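Local atomic coordinates of plasmin and fibronectin-binding protein A (Streptococcus pneumoniae, PDB entry 4MR0), a protein that acts as a fibronectin-dependent surface adhesin and invasin of the pneumococcus, binding human fibronectin, plasmin, plasminogen and serum albumin. Residues Q266-G274 and S301-L310; P443-S454 and E477-V488. One frame throughout, in Å; residues are numbered along the deposited sequence.

Contact 1 of 2, residues Q266-G274 and S301-L310; sequences QGHAIQIAG and SKESIQIEPL. With MN (manganese (II) ion), chain G.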
loop_
_atom_site.group_PDB
_atom_site.type_symbol
_atom_site.label_atom_id
_atom_site.label_comp_id
_atom_site.label_asym_id
_atom_site.label_seq_id
_atom_site.Cartn_x
_atom_site.Cartn_y
_atom_site.Cartn_z
ATOM N N GLN A 266 -0.892 0.152 14.806
ATOM C CA GLN A 266 -0.096 -0.835 14.080
ATOM C C GLN A 266 -0.963 -1.767 13.241
ATOM O O GLN A 266 -0.864 -2.988 13.346
ATOM C CB GLN A 266 0.773 -1.649 15.051
ATOM C CG GLN A 266 0.019 -2.430 16.122
ATOM C CD GLN A 266 0.957 -3.150 17.075
ATOM O OE1 GLN A 266 0.525 -3.871 17.973
ATOM N NE2 GLN A 266 2.252 -2.957 16.879
ATOM N N GLY A 267 -1.812 -1.187 12.399
ATOM C CA GLY A 267 -2.684 -2.014 11.588
ATOM C C GLY A 267 -2.962 -1.503 10.188
ATOM O O GLY A 267 -2.326 -0.560 9.707
ATOM N N HIS A 268 -3.924 -2.152 9.538
ATOM C CA HIS A 268 -4.341 -1.807 8.186
ATOM C C HIS A 268 -5.586 -0.938 8.264
ATOM O O HIS A 268 -6.589 -1.357 8.832
ATOM C CB HIS A 268 -4.708 -3.069 7.401
ATOM C CG HIS A 268 -3.653 -4.128 7.419
ATOM N ND1 HIS A 268 -2.429 -3.971 6.806
ATOM C CD2 HIS A 268 -3.658 -5.377 7.942
ATOM C CE1 HIS A 268 -1.727 -5.081 6.946
ATOM N NE2 HIS A 268 -2.450 -5.950 7.630
ATOM N N ALA A 269 -5.529 0.262 7.703
ATOM C CA ALA A 269 -6.697 1.123 7.711
ATOM C C ALA A 269 -7.754 0.432 6.855
ATOM O O ALA A 269 -8.944 0.447 7.169
ATOM C CB ALA A 269 -6.360 2.484 7.126
ATOM N N ILE A 270 -7.298 -0.193 5.774
ATOM C CA ILE A 270 -8.189 -0.883 4.858
ATOM C C ILE A 270 -7.577 -2.176 4.340
ATOM O O ILE A 270 -6.406 -2.215 3.982
ATOM C CB ILE A 270 -8.506 -0.003 3.623
ATOM C CG1 ILE A 270 -9.209 1.287 4.055
ATOM C CG2 ILE A 270 -9.372 -0.784 2.629
ATOM C CD1 ILE A 270 -9.386 2.298 2.920
ATOM N N GLN A 271 -8.379 -3.237 4.311
ATOM C CA GLN A 271 -7.944 -4.518 3.759
ATOM C C GLN A 271 -8.961 -4.869 2.685
ATOM O O GLN A 271 -10.162 -4.904 2.944
ATOM C CB GLN A 271 -7.919 -5.629 4.813
ATOM C CG GLN A 271 -6.816 -5.482 5.849
ATOM C CD GLN A 271 -6.882 -6.556 6.921
ATOM O OE1 GLN A 271 -6.501 -7.704 6.691
ATOM N NE2 GLN A 271 -7.375 -6.186 8.099
ATOM N N ILE A 272 -8.466 -5.113 1.479
ATOM C CA ILE A 272 -9.305 -5.457 0.341
ATOM C C ILE A 272 -8.847 -6.845 -0.055
ATOM O O ILE A 272 -7.750 -7.009 -0.590
ATOM C CB ILE A 272 -9.065 -4.463 -0.824
ATOM C CG1 ILE A 272 -9.406 -3.044 -0.362
ATOM C CG2 ILE A 272 -9.909 -4.848 -2.039
ATOM C CD1 ILE A 272 -8.937 -1.952 -1.326
ATOM N N ALA A 273 -9.686 -7.836 0.225
ATOM C CA ALA A 273 -9.357 -9.233 -0.040
ATOM C C ALA A 273 -10.412 -9.928 -0.877
ATOM O O ALA A 273 -11.592 -9.923 -0.527
ATOM C CB ALA A 273 -9.190 -9.977 1.291
ATOM N N GLY A 274 -9.974 -10.552 -1.968
ATOM C CA GLY A 274 -10.897 -11.246 -2.842
ATOM C C GLY A 274 -12.039 -10.354 -3.280
ATOM O O GLY A 274 -13.163 -10.819 -3.481
ATOM N N SER A 301 4.966 -5.337 7.827
ATOM C CA SER A 301 3.860 -6.127 7.305
ATOM C C SER A 301 2.541 -5.395 7.547
ATOM O O SER A 301 1.465 -5.966 7.371
ATOM C CB SER A 301 3.813 -7.493 7.992
ATOM O OG SER A 301 3.430 -7.357 9.351
ATOM N N LYS A 302 2.621 -4.129 7.949
ATOM C CA LYS A 302 1.413 -3.363 8.223
ATOM C C LYS A 302 1.135 -2.223 7.246
ATOM O O LYS A 302 1.371 -1.056 7.559
ATOM C CB LYS A 302 1.457 -2.816 9.654
ATOM C CG LYS A 302 1.338 -3.894 10.723
ATOM C CD LYS A 302 0.137 -4.796 10.452
ATOM C CE LYS A 302 -0.128 -5.745 11.609
ATOM N NZ LYS A 302 1.085 -6.539 11.964
ATOM N N GLU A 303 0.619 -2.574 6.071
ATOM C CA GLU A 303 0.288 -1.593 5.041
ATOM C C GLU A 303 -1.016 -0.895 5.424
ATOM O O GLU A 303 -1.941 -1.542 5.914
ATOM C CB GLU A 303 0.108 -2.288 3.683
ATOM C CG GLU A 303 1.295 -3.133 3.223
ATOM C CD GLU A 303 1.210 -4.587 3.669
ATOM O OE1 GLU A 303 0.298 -4.934 4.456
ATOM O OE2 GLU A 303 2.062 -5.387 3.230
ATOM N N SER A 304 -1.100 0.415 5.206
ATOM C CA SER A 304 -2.328 1.143 5.535
ATOM C C SER A 304 -3.482 0.693 4.640
ATOM O O SER A 304 -4.648 0.682 5.055
ATOM C CB SER A 304 -2.092 2.644 5.415
ATOM O OG SER A 304 -1.152 3.042 6.403
ATOM N N ILE A 305 -3.156 0.338 3.402
ATOM C CA ILE A 305 -4.144 -0.195 2.478
ATOM C C ILE A 305 -3.530 -1.464 1.910
ATOM O O ILE A 305 -2.603 -1.415 1.099
ATOM C CB ILE A 305 -4.464 0.758 1.311
ATOM C CG1 ILE A 305 -5.095 2.050 1.841
ATOM C CG2 ILE A 305 -5.438 0.073 0.351
ATOM C CD1 ILE A 305 -5.413 3.069 0.748
ATOM N N GLN A 306 -4.033 -2.603 2.361
ATOM C CA GLN A 306 -3.538 -3.885 1.894
ATOM C C GLN A 306 -4.507 -4.425 0.851
ATOM O O GLN A 306 -5.723 -4.388 1.037
ATOM C CB GLN A 306 -3.423 -4.861 3.075
ATOM C CG GLN A 306 -2.945 -6.259 2.698
ATOM C CD GLN A 306 -2.846 -7.174 3.903
ATOM O OE1 GLN A 306 -3.696 -7.137 4.791
ATOM N NE2 GLN A 306 -1.810 -8.005 3.936
ATOM N N ILE A 307 -3.954 -4.909 -0.254
ATOM C CA ILE A 307 -4.735 -5.478 -1.342
ATOM C C ILE A 307 -4.199 -6.898 -1.418
ATOM O O ILE A 307 -3.037 -7.120 -1.765
ATOM C CB ILE A 307 -4.468 -4.720 -2.653
ATOM C CG1 ILE A 307 -4.820 -3.241 -2.464
ATOM C CG2 ILE A 307 -5.283 -5.335 -3.793
ATOM C CD1 ILE A 307 -4.324 -2.345 -3.595
ATOM N N GLU A 308 -5.048 -7.869 -1.113
ATOM C CA GLU A 308 -4.582 -9.241 -1.060
ATOM C C GLU A 308 -5.610 -10.254 -1.526
ATOM O O GLU A 308 -6.776 -9.925 -1.739
ATOM C CB GLU A 308 -4.244 -9.550 0.398
ATOM C CG GLU A 308 -5.516 -9.548 1.266
ATOM C CD GLU A 308 -5.252 -9.417 2.752
ATOM O OE1 GLU A 308 -4.299 -10.049 3.255
ATOM O OE2 GLU A 308 -6.019 -8.690 3.423
ATOM N N PRO A 309 -5.171 -11.507 -1.724
ATOM C CA PRO A 309 -6.108 -12.553 -2.149
ATOM C C PRO A 309 -6.846 -12.941 -0.870
ATOM O O PRO A 309 -6.408 -12.591 0.227
ATOM C CB PRO A 309 -5.191 -13.659 -2.680
ATOM C CG PRO A 309 -3.919 -13.455 -1.912
ATOM C CD PRO A 309 -3.775 -11.948 -1.896
ATOM N N LEU A 310 -7.953 -13.658 -0.997
ATOM C CA LEU A 310 -8.741 -14.026 0.171
ATOM C C LEU A 310 -8.377 -15.376 0.793
ATOM O O LEU A 310 -8.777 -16.436 0.296
ATOM C CB LEU A 310 -10.233 -13.988 -0.205
ATOM C CG LEU A 310 -11.299 -14.149 0.880
ATOM C CD1 LEU A 310 -11.133 -13.096 1.964
ATOM C CD2 LEU A 310 -12.679 -14.023 0.228
HETATM MN MN MN G . -4.949 -8.873 5.446
HETATM O O HOH W 1 -2.189 2.040 8.863
#
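Q271 and Q306 send parallel side chains to one manganese ion from different first torsions: CG of Q306 is trans to the backbone N (chi1 178°), whereas CG of Q271 turns beside its own N (chi1 -70°). Their amides, 36° apart, offer Q271 OE1 at 2.3 Å and Q306 OE1 at 2.2 Å to the metal. E308 chelates it unevenly, through OE2 at 2.3 Å and OE1 at 2.6 Å, and the carbonyl of G314 completes the protein ligands. Y317 holds the other end of the Q271 amide through NE2. Strands 270-273 and 306-308 run parallel in register, neighbouring rungs of the pectate lyase-like beta-helix; I270, I272, I305 and I307 stack on the face away from the metal, against F285 of strand 278-289 and V329 of strand 329-337. Before the corner at S304-I305, H268 ND1 donates to a lone pair of E303 O in the ring plane (2.6 Å). K302 CD makes a CH-pi contact over one face of the imidazole, 4.3 Å from its centroid, while Q306 OE1 lies over the other, toward the rim. E303 OE2 is hydrogen-bonded to H352 ND1. At the far end A273 CB rests on L310 CD1 (3.7 Å).

Contact 2 of 2, residues P443-S454 and E477-V488; sequences PKTKAIRVAKDS and ETEQPNIELLRV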
loop_
_atom_site.group_PDB
_atom_site.type_symbol
_atom_site.label_atom_id
_atom_site.label_comp_id
_atom_site.label_asym_id
_atom_site.label_seq_id
_atom_site.Cartn_x
_atom_site.Cartn_y
_atom_site.Cartn_z
ATOM N N PRO A 443 19.455 9.772 2.953
ATOM C CA PRO A 443 20.485 9.010 2.238
ATOM C C PRO A 443 20.289 7.497 2.226
ATOM O O PRO A 443 20.940 6.792 1.454
ATOM C CB PRO A 443 21.780 9.435 2.939
ATOM C CG PRO A 443 21.333 9.763 4.325
ATOM C CD PRO A 443 20.037 10.509 4.088
ATOM N N LYS A 444 19.389 6.999 3.068
ATOM C CA LYS A 444 19.128 5.564 3.138
ATOM C C LYS A 444 17.899 5.146 2.337
ATOM O O LYS A 444 17.531 3.970 2.328
ATOM C CB LYS A 444 18.938 5.129 4.593
ATOM C CG LYS A 444 20.211 5.102 5.432
ATOM C CD LYS A 444 19.892 4.706 6.868
ATOM C CE LYS A 444 21.100 4.084 7.558
ATOM N NZ LYS A 444 22.269 5.003 7.582
ATOM N N THR A 445 17.264 6.102 1.664
ATOM C CA THR A 445 16.065 5.801 0.888
ATOM C C THR A 445 16.293 5.652 -0.611
ATOM O O THR A 445 16.872 6.516 -1.269
ATOM C CB THR A 445 14.962 6.867 1.125
ATOM O OG1 THR A 445 14.464 6.743 2.463
ATOM C CG2 THR A 445 13.803 6.673 0.153
ATOM N N LYS A 446 15.818 4.527 -1.131
ATOM C CA LYS A 446 15.910 4.187 -2.542
ATOM C C LYS A 446 14.569 4.603 -3.147
ATOM O O LYS A 446 13.519 4.399 -2.534
ATOM C CB LYS A 446 16.108 2.676 -2.672
ATOM C CG LYS A 446 16.567 2.190 -4.032
ATOM C CD LYS A 446 16.593 0.665 -4.056
ATOM C CE LYS A 446 17.996 0.128 -4.309
ATOM N NZ LYS A 446 18.503 -0.657 -3.155
ATOM N N ALA A 447 14.591 5.191 -4.339
ATOM C CA ALA A 447 13.346 5.622 -4.968
ATOM C C ALA A 447 12.537 4.441 -5.496
ATOM O O ALA A 447 11.399 4.218 -5.087
ATOM C CB ALA A 447 13.643 6.591 -6.110
ATOM N N ILE A 448 13.145 3.685 -6.398
ATOM C CA ILE A 448 12.482 2.556 -7.033
ATOM C C ILE A 448 13.265 1.264 -6.968
ATOM O O ILE A 448 14.477 1.242 -7.202
ATOM C CB ILE A 448 12.224 2.858 -8.528
ATOM C CG1 ILE A 448 11.369 4.114 -8.664
ATOM C CG2 ILE A 448 11.562 1.667 -9.195
ATOM C CD1 ILE A 448 11.253 4.623 -10.097
ATOM N N ARG A 449 12.550 0.177 -6.690
ATOM C CA ARG A 449 13.148 -1.143 -6.615
ATOM C C ARG A 449 12.178 -2.204 -7.133
ATOM O O ARG A 449 11.011 -2.231 -6.740
ATOM C CB ARG A 449 13.530 -1.460 -5.165
ATOM C CG ARG A 449 14.092 -2.846 -4.952
ATOM C CD ARG A 449 14.554 -3.022 -3.510
ATOM N NE ARG A 449 15.301 -4.264 -3.331
ATOM C CZ ARG A 449 14.749 -5.461 -3.174
ATOM N NH1 ARG A 449 13.428 -5.597 -3.163
ATOM N NH2 ARG A 449 15.526 -6.526 -3.033
ATOM N N VAL A 450 12.662 -3.059 -8.029
ATOM C CA VAL A 450 11.869 -4.156 -8.578
ATOM C C VAL A 450 12.829 -5.325 -8.545
ATOM O O VAL A 450 13.899 -5.274 -9.162
ATOM C CB VAL A 450 11.435 -3.908 -10.042
ATOM C CG1 VAL A 450 10.729 -5.146 -10.596
ATOM C CG2 VAL A 450 10.502 -2.716 -10.110
ATOM N N ALA A 451 12.473 -6.387 -7.832
ATOM C CA ALA A 451 13.415 -7.483 -7.752
ATOM C C ALA A 451 12.917 -8.865 -7.405
ATOM O O ALA A 451 11.809 -9.051 -6.902
ATOM C CB ALA A 451 14.509 -7.099 -6.762
ATOM N N LYS A 452 13.765 -9.838 -7.726
ATOM C CA LYS A 452 13.544 -11.221 -7.343
ATOM C C LYS A 452 14.770 -11.282 -6.444
ATOM O O LYS A 452 15.873 -11.624 -6.881
ATOM C CB LYS A 452 13.675 -12.204 -8.503
ATOM C CG LYS A 452 13.264 -13.604 -8.053
ATOM C CD LYS A 452 13.269 -14.630 -9.156
ATOM C CE LYS A 452 14.676 -14.980 -9.594
ATOM N NZ LYS A 452 14.650 -16.184 -10.466
ATOM N N ASP A 453 14.551 -10.879 -5.197
ATOM C CA ASP A 453 15.576 -10.764 -4.165
ATOM C C ASP A 453 16.623 -11.865 -4.051
ATOM O O ASP A 453 17.730 -11.608 -3.585
ATOM C CB ASP A 453 14.894 -10.544 -2.809
ATOM C CG ASP A 453 13.710 -9.589 -2.904
ATOM O OD1 ASP A 453 12.680 -9.980 -3.493
ATOM O OD2 ASP A 453 13.815 -8.447 -2.405
ATOM N N SER A 454 16.288 -13.077 -4.474
ATOM C CA SER A 454 17.238 -14.178 -4.396
ATOM C C SER A 454 17.261 -15.051 -5.645
ATOM O O SER A 454 16.221 -15.346 -6.238
ATOM C CB SER A 454 16.934 -15.053 -3.174
ATOM O OG SER A 454 17.741 -16.222 -3.168
ATOM N N GLU A 477 25.518 12.156 0.797
ATOM C CA GLU A 477 26.245 10.895 0.768
ATOM C C GLU A 477 25.306 9.693 0.763
ATOM O O GLU A 477 25.302 8.877 1.684
ATOM C CB GLU A 477 27.222 10.837 1.946
ATOM C CG GLU A 477 28.516 11.603 1.676
ATOM C CD GLU A 477 29.282 11.960 2.936
ATOM O OE1 GLU A 477 29.421 11.090 3.823
ATOM O OE2 GLU A 477 29.758 13.114 3.028
ATOM N N THR A 478 24.516 9.603 -0.302
ATOM C CA THR A 478 23.551 8.526 -0.489
ATOM C C THR A 478 24.233 7.168 -0.351
ATOM O O THR A 478 25.365 6.984 -0.794
ATOM C CB THR A 478 22.898 8.621 -1.880
ATOM O OG1 THR A 478 22.559 9.987 -2.155
ATOM C CG2 THR A 478 21.635 7.786 -1.927
ATOM N N GLU A 479 23.526 6.216 0.249
ATOM C CA GLU A 479 24.071 4.886 0.481
ATOM C C GLU A 479 23.641 3.785 -0.488
ATOM O O GLU A 479 23.995 2.622 -0.296
ATOM C CB GLU A 479 23.745 4.457 1.908
ATOM C CG GLU A 479 24.409 5.320 2.957
ATOM C CD GLU A 479 23.817 5.119 4.335
ATOM O OE1 GLU A 479 23.612 3.951 4.734
ATOM O OE2 GLU A 479 23.562 6.132 5.020
ATOM N N GLN A 480 22.871 4.133 -1.514
ATOM C CA GLN A 480 22.443 3.134 -2.490
ATOM C C GLN A 480 21.929 3.804 -3.760
ATOM O O GLN A 480 21.728 5.020 -3.793
ATOM C CB GLN A 480 21.364 2.209 -1.901
ATOM C CG GLN A 480 20.023 2.864 -1.646
ATOM C CD GLN A 480 20.086 3.892 -0.545
ATOM O OE1 GLN A 480 19.828 5.072 -0.770
ATOM N NE2 GLN A 480 20.436 3.449 0.660
ATOM N N PRO A 481 21.710 3.015 -4.823
ATOM C CA PRO A 481 21.221 3.523 -6.111
ATOM C C PRO A 481 19.827 4.140 -6.040
ATOM O O PRO A 481 19.071 3.893 -5.097
ATOM C CB PRO A 481 21.241 2.282 -7.004
ATOM C CG PRO A 481 22.267 1.389 -6.358
ATOM C CD PRO A 481 21.959 1.567 -4.901
ATOM N N ASN A 482 19.495 4.943 -7.048
ATOM C CA ASN A 482 18.187 5.581 -7.114
ATOM C C ASN A 482 17.170 4.585 -7.666
ATOM O O ASN A 482 16.031 4.524 -7.202
ATOM C CB ASN A 482 18.242 6.822 -8.007
ATOM C CG ASN A 482 18.882 8.016 -7.315
ATOM O OD1 ASN A 482 19.896 8.551 -7.776
ATOM N ND2 ASN A 482 18.289 8.442 -6.204
ATOM N N ILE A 483 17.595 3.796 -8.647
ATOM C CA ILE A 483 16.724 2.802 -9.264
ATOM C C ILE A 483 17.433 1.457 -9.374
ATOM O O ILE A 483 18.468 1.340 -10.039
ATOM C CB ILE A 483 16.291 3.245 -10.679
ATOM C CG1 ILE A 483 15.535 4.573 -10.593
ATOM C CG2 ILE A 483 15.430 2.155 -11.334
ATOM C CD1 ILE A 483 15.151 5.149 -11.940
ATOM N N GLU A 484 16.866 0.445 -8.722
ATOM C CA GLU A 484 17.430 -0.895 -8.738
ATOM C C GLU A 484 16.493 -1.900 -9.394
ATOM O O GLU A 484 15.316 -1.998 -9.043
ATOM C CB GLU A 484 17.745 -1.370 -7.315
ATOM C CG GLU A 484 17.874 -2.888 -7.211
ATOM C CD GLU A 484 18.128 -3.374 -5.797
ATOM O OE1 GLU A 484 17.468 -2.870 -4.860
ATOM O OE2 GLU A 484 18.980 -4.273 -5.627
ATOM N N LEU A 485 17.037 -2.650 -10.342
ATOM C CA LEU A 485 16.293 -3.677 -11.054
ATOM C C LEU A 485 17.119 -4.940 -10.901
ATOM O O LEU A 485 18.193 -5.075 -11.496
ATOM C CB LEU A 485 16.136 -3.275 -12.519
ATOM C CG LEU A 485 15.263 -2.018 -12.571
ATOM C CD1 LEU A 485 15.708 -1.087 -13.665
ATOM C CD2 LEU A 485 13.806 -2.438 -12.729
ATOM N N LEU A 486 16.607 -5.858 -10.089
ATOM C CA LEU A 486 17.300 -7.098 -9.787
ATOM C C LEU A 486 16.583 -8.359 -10.254
ATOM O O LEU A 486 15.445 -8.627 -9.869
ATOM C CB LEU A 486 17.546 -7.173 -8.275
ATOM C CG LEU A 486 18.206 -8.430 -7.702
ATOM C CD1 LEU A 486 19.625 -8.586 -8.254
ATOM C CD2 LEU A 486 18.234 -8.322 -6.182
ATOM N N ARG A 487 17.281 -9.124 -11.089
ATOM C CA ARG A 487 16.800 -10.381 -11.639
ATOM C C ARG A 487 15.464 -10.381 -12.365
ATOM O O ARG A 487 14.618 -11.249 -12.124
ATOM C CB ARG A 487 16.784 -11.461 -10.555
ATOM C CG ARG A 487 18.149 -11.720 -9.959
ATOM C CD ARG A 487 18.193 -13.014 -9.163
ATOM N NE ARG A 487 19.433 -13.080 -8.401
ATOM C CZ ARG A 487 19.632 -12.446 -7.251
ATOM N NH1 ARG A 487 18.668 -11.710 -6.721
ATOM N NH2 ARG A 487 20.808 -12.522 -6.648
ATOM N N VAL A 488 15.275 -9.415 -13.258
ATOM C CA VAL A 488 14.060 -9.360 -14.058
ATOM C C VAL A 488 14.343 -10.346 -15.195
ATOM O O VAL A 488 15.350 -10.228 -15.902
ATOM C CB VAL A 488 13.811 -7.937 -14.614
ATOM C CG1 VAL A 488 12.572 -7.926 -15.497
ATOM C CG2 VAL A 488 13.639 -6.959 -13.459
HETATM O O HOH W 2 18.217 -5.475 -3.316
#
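This is a parallel strand pairing between successive coils of the beta-helix, in which residues 448-451 run beside 483-486 with an apolar inner side and an outer one where the R449-E484 pair is followed by A451 and L486. Alternating backbone bonds, among them E484 N to I448 O and L486 N to V450 O, fix the register. On the inner side I448 meets I483, and V450 CB touches L485 CD2 at 3.9 Å; I471 of strand 462-473 packs on I483, and L492 and V494 of strand 490-500 on L485.

Outside, E484 is the hub of a salt-bridge network. Its OE1 lies 3.0 Å from both K446 NZ and R449 NE, although each hydrogen bond is weak, and its carboxylate stands nearly upright to the guanidinium (78°). The extended chain of R449, with CG trans to the backbone N (chi1 177°), runs alongside E484 and carries its two terminal nitrogens to D453. NH1 and NH2 both end on OD2, NH2 at 2.6 Å, from the same face of the carboxylate. A water bridges R449 NH2 to E484 OE2, and N414 takes a further bond from NH1.

Farther on, A451 CB and L486 CB press together at 3.4 Å, tighter than usual. R487 NH1 donates to K452 O at 2.8 Å, with L486 CD1 over one face of its guanidinium and the S454 backbone over the opposite one. At the other end K444 NZ forms a salt bridge with E479, meeting OE2 on its syn lone pair (3.1 Å).

Parallel strands stacked in register, with aliphatic ladders facing inward, are typical of the parallel beta-helix of pectate lyase-like proteins.

Contacts 1 and 2 follow one another along the chain and do not touch: their centres are 24 Å apart and their nearest atoms about 13 Å. Both pair parallel strands from neighbouring coils through a ladder of backbone hydrogen bonds, but what their outward faces add to it differs. Contact 1, about 8 Å from the centre of the chain, adds a manganese ion bound from both strands, and a second manganese lies about 4 Å from the side chain of Q306; a calcium ion is about 11 Å from that of I307. Contact 2, about 18 Å from the centre and toward the C-terminal end, adds salt bridges between its coils.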